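Side-chain contacts in beta-porphyranase B (Bacteroides plebeius, PDB 4AWD), which hydrolyses the sulfated red-algal polysaccharide porphyran, cutting the linkage between beta-D-galactose and alpha-L-galactose-6-sulfate, and is inactive on the unsulfated agarose portions: residues S30-H35 with W48-D53; I98-L103 with S143-S148; T252-F255 with K260-Y263. All coordinates share one frame; numbering follows the deposited sequence.

Contact 1 (S30-H35 with W48-D53); sequences SLAEEH and WVVNED
With chi1 at -175°, Glu33 carries its CG opposite the backbone N, and a bend at chi2 (81°) then folds the carboxylate back beside Val50. Val50 answers with chi1 near 175°, which puts CG1 beside its own carbonyl carbon and turns CG2, the branch beside the backbone N, to the helix. That methyl does all the close touching on its side. Val50 CG2 lies 4.0 Å from Ala32 CB, a plain methyl-to-methyl contact, and 3.5 Å from Glu33 OE1, where the two side chains cross obliquely. It also reaches the helix backbone, with Glu33 N 3.8 Å from Val50 CG2. One methyl is thus set between the small buried side chain of Ala32 and the exposed acid of Glu33, apolar on one hand and polar on the other. No direct hydrogen bond joins the segments.

The short helix 30-34, with Glu34 N bonded to Ser30 O at 3.0 Å, lies against strand 46-50 of the beta-sandwich, the jelly roll of the GH16 family. Val49 and Asn51 pair by backbone bonds with Lys318 and Ala316 of strand 308-321, so helix and strand meet over that same long strand. Ala32 rests on Arg315 and offers its carbonyl O to Tyr317 OH, while His35, in the same segment, bonds Glu137 OE1 through NE2.

On the Glu33 side a water accepts a hydrogen bond from Val50 N at 2.9 Å. Its approach to Glu33 OE1 is modelled too short to be trusted in detail, so the bridge from carboxylate to strand backbone is doubtful in its geometry. The calcium ion, held by Glu57, Asn59, Gly94 and Asp312, lies about 11 Å from the Ala32 side chain.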
ATOM      1  N   SER A  30     -13.981  11.642 -14.660  1.00 17.01           N
ATOM      2  CA  SER A  30     -14.273  11.117 -16.010  1.00 16.89           C
ATOM      3  C   SER A  30     -13.354   9.977 -16.436  1.00 16.65           C
ATOM      4  O   SER A  30     -13.798   9.003 -17.063  1.00 16.62           O
ATOM      5  CB  SER A  30     -14.195  12.219 -17.072  1.00 16.27           C
ATOM      6  OG  SER A  30     -14.753  13.431 -16.595  1.00 17.78           O
ATOM      7  N   LEU A  31     -12.072  10.114 -16.122  1.00 16.48           N
ATOM      8  CA  LEU A  31     -11.103   9.106 -16.506  1.00 16.55           C
ATOM      9  C   LEU A  31     -11.382   7.805 -15.762  1.00 16.63           C
ATOM     10  O   LEU A  31     -11.302   6.728 -16.352  1.00 16.97           O
ATOM     11  CB  LEU A  31      -9.673   9.603 -16.276  1.00 16.38           C
ATOM     12  CG  LEU A  31      -9.193  10.593 -17.346  1.00 15.99           C
ATOM     13  CD1 LEU A  31      -7.824  11.120 -17.001  1.00 15.05           C
ATOM     14  CD2 LEU A  31      -9.166   9.952 -18.724  1.00 15.26           C
ATOM     15  N   ALA A  32     -11.750   7.921 -14.488  1.00 16.69           N
ATOM     16  CA  ALA A  32     -12.096   6.762 -13.667  1.00 17.09           C
ATOM     17  C   ALA A  32     -13.376   6.090 -14.136  1.00 17.27           C
ATOM     18  O   ALA A  32     -13.449   4.867 -14.149  1.00 16.90           O
ATOM     19  CB  ALA A  32     -12.194   7.137 -12.179  1.00 16.69           C
ATOM     20  N   GLU A  33     -14.381   6.884 -14.511  1.00 18.12           N
ATOM     21  CA  GLU A  33     -15.630   6.333 -15.063  1.00 18.98           C
ATOM     22  C   GLU A  33     -15.348   5.540 -16.335  1.00 19.32           C
ATOM     23  O   GLU A  33     -15.826   4.416 -16.492  1.00 19.31           O
ATOM     24  CB  GLU A  33     -16.652   7.440 -15.348  1.00 19.08           C
ATOM     25  CG  GLU A  33     -18.017   6.947 -15.813  1.00 20.10           C
ATOM     26  CD  GLU A  33     -18.925   6.486 -14.673  1.00 24.47           C
ATOM     27  OE1 GLU A  33     -18.564   6.674 -13.479  1.00 25.70           O
ATOM     28  OE2 GLU A  33     -20.020   5.937 -14.974  1.00 27.04           O
ATOM     29  N   GLU A  34     -14.553   6.128 -17.226  1.00 19.87           N
ATOM     30  CA  GLU A  34     -14.146   5.482 -18.466  1.00 20.68           C
ATOM     31  C   GLU A  34     -13.364   4.184 -18.211  1.00 20.97           C
ATOM     32  O   GLU A  34     -13.490   3.232 -18.979  1.00 21.29           O
ATOM     33  CB  GLU A  34     -13.337   6.468 -19.318  1.00 20.82           C
ATOM     34  CG  GLU A  34     -12.772   5.913 -20.637  1.00 23.09           C
ATOM     35  CD  GLU A  34     -13.842   5.560 -21.690  1.00 26.44           C
ATOM     36  OE1 GLU A  34     -14.966   6.136 -21.674  1.00 27.05           O
ATOM     37  OE2 GLU A  34     -13.542   4.695 -22.550  1.00 27.84           O
ATOM     38  N   HIS A  35     -12.585   4.144 -17.127  1.00 20.90           N
ATOM     39  CA  HIS A  35     -11.779   2.968 -16.772  1.00 21.18           C
ATOM     40  C   HIS A  35     -12.596   1.719 -16.351  1.00 21.40           C
ATOM     41  O   HIS A  35     -12.040   0.625 -16.251  1.00 21.64           O
ATOM     42  CB  HIS A  35     -10.741   3.331 -15.693  1.00 21.31           C
ATOM     43  CG  HIS A  35      -9.723   2.256 -15.431  1.00 21.55           C
ATOM     44  ND1 HIS A  35      -8.874   1.773 -16.407  1.00 22.11           N
ATOM     45  CD2 HIS A  35      -9.412   1.581 -14.298  1.00 21.77           C
ATOM     46  CE1 HIS A  35      -8.092   0.841 -15.891  1.00 21.28           C
ATOM     47  NE2 HIS A  35      -8.402   0.701 -14.613  1.00 22.04           N
ATOM     48  N   TRP A  48     -20.323  -1.301 -11.481  1.00 14.79           N
ATOM     49  CA  TRP A  48     -19.235  -0.579 -10.850  1.00 12.97           C
ATOM     50  C   TRP A  48     -19.542   0.914 -10.865  1.00 13.91           C
ATOM     51  O   TRP A  48     -20.017   1.458 -11.870  1.00 13.62           O
ATOM     52  CB  TRP A  48     -17.889  -0.864 -11.531  1.00 11.60           C
ATOM     53  CG  TRP A  48     -17.361  -2.275 -11.330  1.00  4.48           C
ATOM     54  CD1 TRP A  48     -17.280  -3.267 -12.274  1.00  2.00           C
ATOM     55  CD2 TRP A  48     -16.822  -2.835 -10.113  1.00  2.00           C
ATOM     56  NE1 TRP A  48     -16.753  -4.421 -11.707  1.00  2.00           N
ATOM     57  CE2 TRP A  48     -16.460  -4.173 -10.387  1.00  2.00           C
ATOM     58  CE3 TRP A  48     -16.640  -2.342  -8.810  1.00  2.00           C
ATOM     59  CZ2 TRP A  48     -15.891  -5.008  -9.419  1.00  2.00           C
ATOM     60  CZ3 TRP A  48     -16.057  -3.188  -7.843  1.00  2.00           C
ATOM     61  CH2 TRP A  48     -15.706  -4.511  -8.163  1.00  2.00           C
ATOM     62  N   VAL A  49     -19.261   1.560  -9.732  1.00 14.19           N
ATOM     63  CA  VAL A  49     -19.505   2.977  -9.548  1.00 14.60           C
ATOM     64  C   VAL A  49     -18.266   3.625  -8.894  1.00 15.27           C
ATOM     65  O   VAL A  49     -17.680   3.065  -7.952  1.00 15.28           O
ATOM     66  CB  VAL A  49     -20.800   3.162  -8.723  1.00 14.86           C
ATOM     67  CG1 VAL A  49     -20.634   4.162  -7.594  1.00 15.39           C
ATOM     68  CG2 VAL A  49     -22.002   3.508  -9.650  1.00 14.58           C
ATOM     69  N   VAL A  50     -17.851   4.785  -9.404  1.00 15.31           N
ATOM     70  CA  VAL A  50     -16.666   5.438  -8.887  1.00 15.39           C
ATOM     71  C   VAL A  50     -16.852   5.735  -7.393  1.00 16.12           C
ATOM     72  O   VAL A  50     -17.888   6.247  -6.978  1.00 15.94           O
ATOM     73  CB  VAL A  50     -16.345   6.738  -9.646  1.00 15.04           C
ATOM     74  CG1 VAL A  50     -15.172   7.462  -8.994  1.00 15.58           C
ATOM     75  CG2 VAL A  50     -16.030   6.454 -11.081  1.00 14.63           C
ATOM     76  N   ASN A  51     -15.855   5.384  -6.583  1.00 16.68           N
ATOM     77  CA  ASN A  51     -15.822   5.872  -5.206  1.00 17.01           C
ATOM     78  C   ASN A  51     -14.930   7.108  -5.170  1.00 16.69           C
ATOM     79  O   ASN A  51     -13.706   6.996  -5.201  1.00 16.91           O
ATOM     80  CB  ASN A  51     -15.325   4.792  -4.240  1.00 17.18           C
ATOM     81  CG  ASN A  51     -15.649   5.111  -2.783  1.00 18.22           C
ATOM     82  OD1 ASN A  51     -15.736   6.272  -2.381  1.00 17.87           O
ATOM     83  ND2 ASN A  51     -15.831   4.066  -1.984  1.00 20.98           N
ATOM     84  N   GLU A  52     -15.548   8.285  -5.125  1.00 16.28           N
ATOM     85  CA  GLU A  52     -14.812   9.543  -5.293  1.00 16.16           C
ATOM     86  C   GLU A  52     -13.803   9.778  -4.188  1.00 15.62           C
ATOM     87  O   GLU A  52     -12.769  10.412  -4.398  1.00 15.61           O
ATOM     88  CB  GLU A  52     -15.764  10.723  -5.381  1.00 16.15           C
ATOM     89  CG  GLU A  52     -16.656  10.658  -6.600  1.00 19.17           C
ATOM     90  CD  GLU A  52     -17.660  11.793  -6.686  1.00 22.01           C
ATOM     91  OE1 GLU A  52     -17.535  12.780  -5.923  1.00 24.00           O
ATOM     92  OE2 GLU A  52     -18.572  11.695  -7.538  1.00 23.63           O
ATOM     93  N   ASP A  53     -14.106   9.226  -3.020  1.00 15.06           N
ATOM     94  CA  ASP A  53     -13.348   9.470  -1.815  1.00 14.40           C
ATOM     95  C   ASP A  53     -11.922   8.929  -1.871  1.00 13.77           C
ATOM     96  O   ASP A  53     -11.060   9.409  -1.155  1.00 13.79           O
ATOM     97  CB  ASP A  53     -14.120   8.900  -0.620  1.00 15.09           C
ATOM     98  CG  ASP A  53     -15.382   9.717  -0.290  1.00 15.47           C
ATOM     99  OD1 ASP A  53     -15.583  10.805  -0.884  1.00 15.67           O
ATOM    100  OD2 ASP A  53     -16.169   9.272   0.562  1.00 14.86           O
TER
HETATM  101  O   HOH W   1     -19.566   6.188 -11.311  1.00 17.90           O

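Contact 2 (I98-L103 with S143-S148); sequences IINTVL and SLTTMS
Asn100 pushes its amide among the side chains of Met147, Thr145 and Ser143, and on the strand side the contact is made by this one residue. The close side belongs to Met147. Its chain runs past Asn100 in the opposite direction, Met147 SD lying 3.8 Å from Asn100 CG. A bend at chi3 (68°) then turns the methyl to the amide oxygen, with Met147 CE 3.4 Å from Asn100 OD1. This oxygen is buried and has no hydrogen-bond partner in the model; a thioether methyl faces it instead, so burying it probably carries a desolvation cost.

The nitrogen end is packed more loosely and is bridged by a water. Asn100 ND2 stays 3.6 Å from Ser143 OG, without a direct bond; the water accepts from Asn100 ND2 at 2.9 Å and donates to Ser143 OG at 2.6 Å and to Ser148 O at 2.8 Å. It ties the amide to both ends of segment 143-148. Thr145 also adjoins the amide nitrogen, but its methyl is modelled too near the backbone to carry weight.

Between the two serines the loop turns at Leu144, the centre of an inverse gamma turn. The Met147 side chain lies about 6 Å from that of Glu287, a probable substrate-binding residue, whose backbone N bonds Ser148 OG. Asn100 interrupts strand 95-107: Ile98 pairs with Thr309 of strand 308-321, Asn100 with Ser307 just before it, and Thr101 with Ala120 of strand 117-126, while the Met147 loop leads from strand 134-141 into strand 149-163.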
ATOM      1  N   ILE A  98       6.180  10.716  -5.087  1.00 13.09           N
ATOM      2  CA  ILE A  98       6.806  10.549  -3.778  1.00 13.06           C
ATOM      3  C   ILE A  98       8.298  10.340  -3.974  1.00 13.15           C
ATOM      4  O   ILE A  98       8.716   9.285  -4.443  1.00 13.37           O
ATOM      5  CB  ILE A  98       6.203   9.387  -2.940  1.00 12.88           C
ATOM      6  CG1 ILE A  98       4.667   9.513  -2.824  1.00 11.86           C
ATOM      7  CG2 ILE A  98       6.847   9.388  -1.556  1.00 12.40           C
ATOM      8  CD1 ILE A  98       3.976   8.326  -2.095  1.00  9.93           C
ATOM      9  N   ILE A  99       9.087  11.356  -3.638  1.00 13.19           N
ATOM     10  CA  ILE A  99      10.530  11.323  -3.883  1.00 13.18           C
ATOM     11  C   ILE A  99      11.274  10.914  -2.615  1.00 13.76           C
ATOM     12  O   ILE A  99      10.864  11.277  -1.499  1.00 14.40           O
ATOM     13  CB  ILE A  99      11.062  12.682  -4.486  1.00 12.84           C
ATOM     14  CG1 ILE A  99      12.486  12.528  -5.047  1.00 12.69           C
ATOM     15  CG2 ILE A  99      10.932  13.861  -3.484  1.00 11.69           C
ATOM     16  CD1 ILE A  99      13.039  13.771  -5.800  1.00 10.18           C
ATOM     17  N   ASN A 100      12.343  10.132  -2.786  1.00 13.63           N
ATOM     18  CA  ASN A 100      13.246   9.773  -1.683  1.00 13.38           C
ATOM     19  C   ASN A 100      14.476  10.666  -1.670  1.00 13.40           C
ATOM     20  O   ASN A 100      15.143  10.828  -2.691  1.00 13.40           O
ATOM     21  CB  ASN A 100      13.682   8.312  -1.792  1.00 13.43           C
ATOM     22  CG  ASN A 100      12.524   7.386  -2.002  1.00 13.03           C
ATOM     23  OD1 ASN A 100      11.564   7.418  -1.242  1.00 11.01           O
ATOM     24  ND2 ASN A 100      12.587   6.577  -3.053  1.00 11.62           N
ATOM     25  N   THR A 101      14.764  11.255  -0.516  1.00 13.24           N
ATOM     26  CA  THR A 101      15.855  12.213  -0.400  1.00 12.89           C
ATOM     27  C   THR A 101      16.702  11.888   0.817  1.00 13.27           C
ATOM     28  O   THR A 101      16.241  11.212   1.742  1.00 13.30           O
ATOM     29  CB  THR A 101      15.327  13.652  -0.236  1.00 12.60           C
ATOM     30  OG1 THR A 101      14.551  13.737   0.972  1.00 12.45           O
ATOM     31  CG2 THR A 101      14.472  14.075  -1.450  1.00 11.68           C
ATOM     32  N   VAL A 102      17.940  12.370   0.801  1.00 13.33           N
ATOM     33  CA  VAL A 102      18.773  12.442   1.989  1.00 13.91           C
ATOM     34  C   VAL A 102      18.071  13.327   3.027  1.00 14.50           C
ATOM     35  O   VAL A 102      17.581  14.402   2.701  1.00 14.89           O
ATOM     36  CB  VAL A 102      20.171  13.026   1.620  1.00 14.03           C
ATOM     37  CG1 VAL A 102      20.968  13.384   2.845  1.00 13.15           C
ATOM     38  CG2 VAL A 102      20.941  12.025   0.746  1.00 13.73           C
ATOM     39  N   LEU A 103      17.989  12.868   4.269  1.00 15.00           N
ATOM     40  CA  LEU A 103      17.420  13.700   5.322  1.00 15.03           C
ATOM     41  C   LEU A 103      18.535  14.368   6.100  1.00 15.52           C
ATOM     42  O   LEU A 103      19.373  13.695   6.678  1.00 15.70           O
ATOM     43  CB  LEU A 103      16.542  12.878   6.271  1.00 15.17           C
ATOM     44  CG  LEU A 103      15.914  13.722   7.384  1.00 14.60           C
ATOM     45  CD1 LEU A 103      15.002  14.799   6.809  1.00 14.31           C
ATOM     46  CD2 LEU A 103      15.172  12.850   8.331  1.00 14.36           C
ATOM     47  N   SER A 143      10.352   3.853  -8.116  1.00 12.04           N
ATOM     48  CA  SER A 143      11.630   4.563  -8.104  1.00 12.67           C
ATOM     49  C   SER A 143      12.735   3.562  -8.409  1.00 13.41           C
ATOM     50  O   SER A 143      12.615   2.391  -8.023  1.00 13.78           O
ATOM     51  CB  SER A 143      11.871   5.211  -6.743  1.00 12.66           C
ATOM     52  OG  SER A 143      11.968   4.222  -5.729  1.00 12.20           O
ATOM     53  N   LEU A 144      13.779   4.004  -9.123  1.00 13.91           N
ATOM     54  CA  LEU A 144      14.973   3.186  -9.375  1.00 14.47           C
ATOM     55  C   LEU A 144      15.887   3.294  -8.156  1.00 14.62           C
ATOM     56  O   LEU A 144      16.910   3.982  -8.154  1.00 14.30           O
ATOM     57  CB  LEU A 144      15.687   3.597 -10.667  1.00 14.64           C
ATOM     58  CG  LEU A 144      16.630   2.545 -11.303  1.00 15.47           C
ATOM     59  CD1 LEU A 144      15.878   1.333 -11.787  1.00 13.36           C
ATOM     60  CD2 LEU A 144      17.453   3.121 -12.456  1.00 16.28           C
ATOM     61  N   THR A 145      15.504   2.556  -7.125  1.00 14.97           N
ATOM     62  CA  THR A 145      15.942   2.822  -5.781  1.00 15.06           C
ATOM     63  C   THR A 145      15.680   1.555  -4.980  1.00 15.45           C
ATOM     64  O   THR A 145      14.828   0.751  -5.371  1.00 15.67           O
ATOM     65  CB  THR A 145      15.105   4.022  -5.249  1.00 15.64           C
ATOM     66  OG1 THR A 145      15.895   5.227  -5.257  1.00 15.79           O
ATOM     67  CG2 THR A 145      14.533   3.777  -3.898  1.00 13.40           C
ATOM     68  N   THR A 146      16.416   1.371  -3.881  1.00 14.78           N
ATOM     69  CA  THR A 146      16.183   0.254  -2.976  1.00 14.35           C
ATOM     70  C   THR A 146      15.172   0.573  -1.863  1.00 14.14           C
ATOM     71  O   THR A 146      15.118  -0.126  -0.841  1.00 13.98           O
ATOM     72  CB  THR A 146      17.487  -0.227  -2.311  1.00 14.76           C
ATOM     73  OG1 THR A 146      18.194   0.897  -1.793  1.00 15.10           O
ATOM     74  CG2 THR A 146      18.383  -1.015  -3.290  1.00 14.03           C
ATOM     75  N   MET A 147      14.388   1.632  -2.055  1.00 13.27           N
ATOM     76  CA  MET A 147      13.232   1.926  -1.201  1.00 12.67           C
ATOM     77  C   MET A 147      11.945   1.499  -1.909  1.00 12.49           C
ATOM     78  O   MET A 147      11.877   1.480  -3.144  1.00 12.35           O
ATOM     79  CB  MET A 147      13.188   3.406  -0.802  1.00 12.17           C
ATOM     80  CG  MET A 147      14.176   3.730   0.299  1.00 11.70           C
ATOM     81  SD  MET A 147      14.324   5.469   0.733  1.00 13.05           S
ATOM     82  CE  MET A 147      12.716   5.792   1.468  1.00 10.52           C
ATOM     83  N   SER A 148      10.944   1.137  -1.119  1.00 11.99           N
ATOM     84  CA  SER A 148       9.722   0.530  -1.644  1.00 11.86           C
ATOM     85  C   SER A 148       8.892   1.527  -2.440  1.00 11.37           C
ATOM     86  O   SER A 148       8.969   2.733  -2.204  1.00 10.91           O
ATOM     87  CB  SER A 148       8.864  -0.001  -0.495  1.00 11.67           C
ATOM     88  OG  SER A 148       8.437   1.087   0.322  1.00 13.26           O
TER
HETATM   89  O   HOH W   2      10.424   4.663  -3.640  1.00 15.63           O

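Contact 3 (T252-F255 with K260-Y263); sequences TVKF and KYMY
The rings of Phe255 and Tyr263 meet obliquely, planes at 48° and centroids 5.7 Å apart, with Phe255 CD2 3.7 Å from Tyr263 CE1. The third ring, Tyr261, has Tyr263 N over one face, displaced toward the rim, and receives Lys254 at its edge, where Lys254 CD lies 4.2 Å from Tyr261 CE2, near the ring plane. All of this decorates a beta hairpin of strands 252-257 and 260-265.

Within 252-255 and 260-263 both backbone bonds run through Phe255, an arrangement that fits a classic beta bulge, Met262 and Tyr263 lying opposite Phe255; Val253 continues the pairing with Ile265. Tyr263 holds CG in the crowded position between its backbone N and carbonyl carbon (chi1 54°), and this brings its ring to that of Phe255. The ring is fixed at its far end by Tyr263 OH bonding Met203 O; Tyr261 OH similarly bonds Asp227 O and Thr264 OG1. Phe255 packs onto Leu177 of strand 168-182, which carries the probable nucleophile Glu176 and proton donor Glu181; the Tyr263 side chain is about 9 Å from that of Glu181.

Phe255 N bonds Tyr263 O at 3.0 Å. Met262 N bonds Phe255 O at 2.7 Å. Met262 CB also comes within 3.4 Å of Phe255 O.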
ATOM      1  N   THR A 252     -12.227 -12.611   1.048  1.00 13.98           N
ATOM      2  CA  THR A 252     -11.748 -12.782  -0.331  1.00 13.98           C
ATOM      3  C   THR A 252     -11.268 -11.499  -0.982  1.00 13.72           C
ATOM      4  O   THR A 252     -12.008 -10.529  -1.099  1.00 14.49           O
ATOM      5  CB  THR A 252     -12.863 -13.377  -1.204  1.00 13.91           C
ATOM      6  OG1 THR A 252     -13.567 -14.356  -0.434  1.00 14.21           O
ATOM      7  CG2 THR A 252     -12.299 -14.017  -2.481  1.00 13.57           C
ATOM      8  N   VAL A 253     -10.018 -11.512  -1.413  1.00 13.65           N
ATOM      9  CA  VAL A 253      -9.428 -10.394  -2.131  1.00 13.24           C
ATOM     10  C   VAL A 253      -8.735 -10.962  -3.363  1.00 13.07           C
ATOM     11  O   VAL A 253      -8.114 -12.016  -3.285  1.00 12.82           O
ATOM     12  CB  VAL A 253      -8.423  -9.621  -1.256  1.00 13.59           C
ATOM     13  CG1 VAL A 253      -8.058  -8.336  -1.938  1.00 14.91           C
ATOM     14  CG2 VAL A 253      -9.022  -9.296   0.120  1.00 12.90           C
ATOM     15  N   LYS A 254      -8.879 -10.287  -4.503  1.00 13.07           N
ATOM     16  CA  LYS A 254      -8.366 -10.793  -5.787  1.00 12.84           C
ATOM     17  C   LYS A 254      -7.501  -9.743  -6.488  1.00 12.86           C
ATOM     18  O   LYS A 254      -7.917  -8.595  -6.646  1.00 13.39           O
ATOM     19  CB  LYS A 254      -9.521 -11.211  -6.705  1.00 12.14           C
ATOM     20  CG  LYS A 254     -10.468 -12.242  -6.089  1.00 11.49           C
ATOM     21  CD  LYS A 254     -11.499 -12.817  -7.092  1.00  8.65           C
ATOM     22  CE  LYS A 254     -12.276 -13.979  -6.454  1.00  6.47           C
ATOM     23  NZ  LYS A 254     -13.379 -14.558  -7.323  1.00  4.18           N
ATOM     24  N   PHE A 255      -6.321 -10.144  -6.948  1.00 12.66           N
ATOM     25  CA  PHE A 255      -5.339  -9.173  -7.438  1.00 12.51           C
ATOM     26  C   PHE A 255      -5.144  -9.139  -8.951  1.00 12.78           C
ATOM     27  O   PHE A 255      -5.168 -10.175  -9.622  1.00 12.93           O
ATOM     28  CB  PHE A 255      -4.008  -9.347  -6.704  1.00 12.40           C
ATOM     29  CG  PHE A 255      -4.138  -9.209  -5.222  1.00 10.93           C
ATOM     30  CD1 PHE A 255      -4.117  -7.957  -4.634  1.00  9.27           C
ATOM     31  CD2 PHE A 255      -4.335 -10.337  -4.419  1.00  9.78           C
ATOM     32  CE1 PHE A 255      -4.272  -7.812  -3.252  1.00 11.63           C
ATOM     33  CE2 PHE A 255      -4.481 -10.207  -3.038  1.00 12.04           C
ATOM     34  CZ  PHE A 255      -4.445  -8.936  -2.449  1.00 10.83           C
ATOM     35  N   LYS A 260      -5.267  -7.988 -15.635  1.00 14.77           N
ATOM     36  CA  LYS A 260      -5.418  -9.430 -15.723  1.00 15.22           C
ATOM     37  C   LYS A 260      -5.392 -10.051 -14.341  1.00 14.78           C
ATOM     38  O   LYS A 260      -4.513  -9.749 -13.540  1.00 14.65           O
ATOM     39  CB  LYS A 260      -4.294 -10.047 -16.590  1.00 15.81           C
ATOM     40  CG  LYS A 260      -4.313  -9.645 -18.084  1.00 17.76           C
ATOM     41  CD  LYS A 260      -2.986 -10.012 -18.783  1.00 22.46           C
ATOM     42  CE  LYS A 260      -1.919  -8.884 -18.677  1.00 24.39           C
ATOM     43  NZ  LYS A 260      -1.042  -8.945 -17.454  1.00 22.67           N
ATOM     44  N   TYR A 261      -6.341 -10.941 -14.070  1.00 14.60           N
ATOM     45  CA  TYR A 261      -6.363 -11.661 -12.796  1.00 14.17           C
ATOM     46  C   TYR A 261      -5.037 -12.381 -12.531  1.00 13.86           C
ATOM     47  O   TYR A 261      -4.528 -13.088 -13.398  1.00 14.00           O
ATOM     48  CB  TYR A 261      -7.518 -12.645 -12.767  1.00 13.87           C
ATOM     49  CG  TYR A 261      -7.519 -13.588 -11.574  1.00 15.20           C
ATOM     50  CD1 TYR A 261      -6.781 -14.766 -11.603  1.00 14.87           C
ATOM     51  CD2 TYR A 261      -8.281 -13.314 -10.432  1.00 14.26           C
ATOM     52  CE1 TYR A 261      -6.792 -15.643 -10.541  1.00 15.73           C
ATOM     53  CE2 TYR A 261      -8.290 -14.182  -9.362  1.00 15.07           C
ATOM     54  CZ  TYR A 261      -7.544 -15.350  -9.426  1.00 15.67           C
ATOM     55  OH  TYR A 261      -7.527 -16.230  -8.379  1.00 15.04           O
ATOM     56  N   MET A 262      -4.496 -12.203 -11.330  1.00 13.16           N
ATOM     57  CA  MET A 262      -3.244 -12.853 -10.944  1.00 13.08           C
ATOM     58  C   MET A 262      -3.439 -14.016  -9.966  1.00 13.05           C
ATOM     59  O   MET A 262      -2.985 -15.121 -10.238  1.00 13.04           O
ATOM     60  CB  MET A 262      -2.247 -11.831 -10.407  1.00 12.75           C
ATOM     61  CG  MET A 262      -1.926 -10.743 -11.424  1.00 12.64           C
ATOM     62  SD  MET A 262      -0.898 -11.371 -12.768  1.00 12.60           S
ATOM     63  CE  MET A 262       0.734 -11.286 -12.015  1.00  9.94           C
ATOM     64  N   TYR A 263      -4.127 -13.765  -8.852  1.00 12.99           N
ATOM     65  CA  TYR A 263      -4.436 -14.784  -7.855  1.00 13.60           C
ATOM     66  C   TYR A 263      -5.332 -14.206  -6.761  1.00 14.29           C
ATOM     67  O   TYR A 263      -5.586 -13.001  -6.708  1.00 14.44           O
ATOM     68  CB  TYR A 263      -3.155 -15.384  -7.231  1.00 13.28           C
ATOM     69  CG  TYR A 263      -2.230 -14.338  -6.653  1.00 13.46           C
ATOM     70  CD1 TYR A 263      -2.455 -13.811  -5.378  1.00 13.54           C
ATOM     71  CD2 TYR A 263      -1.134 -13.861  -7.384  1.00 12.84           C
ATOM     72  CE1 TYR A 263      -1.615 -12.835  -4.838  1.00 12.05           C
ATOM     73  CE2 TYR A 263      -0.292 -12.889  -6.852  1.00 13.43           C
ATOM     74  CZ  TYR A 263      -0.547 -12.380  -5.577  1.00 12.66           C
ATOM     75  OH  TYR A 263       0.270 -11.418  -5.045  1.00 13.45           O
TER

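In the fold
From the N terminus the three contacts follow in series; none nests in or crosses another. Contact 1 closes a short loop of twelve intervening residues and lays the N-terminal helix on strand 46-50. Contact 2 spans 39 residues, including strands 117-126 and 134-141, and brings the loop after strand 134-141 to the break in strand 95-107. Contact 3 is the most local, a hairpin with four residues between its segments. Strand 308-321 pairs with strands of both contact 1 and contact 2, and also with strand 134-141, which leads through strand 241-249 to strand 252-257 of contact 3. Contacts 2 and 3 lie on opposite sides of the chain's centre.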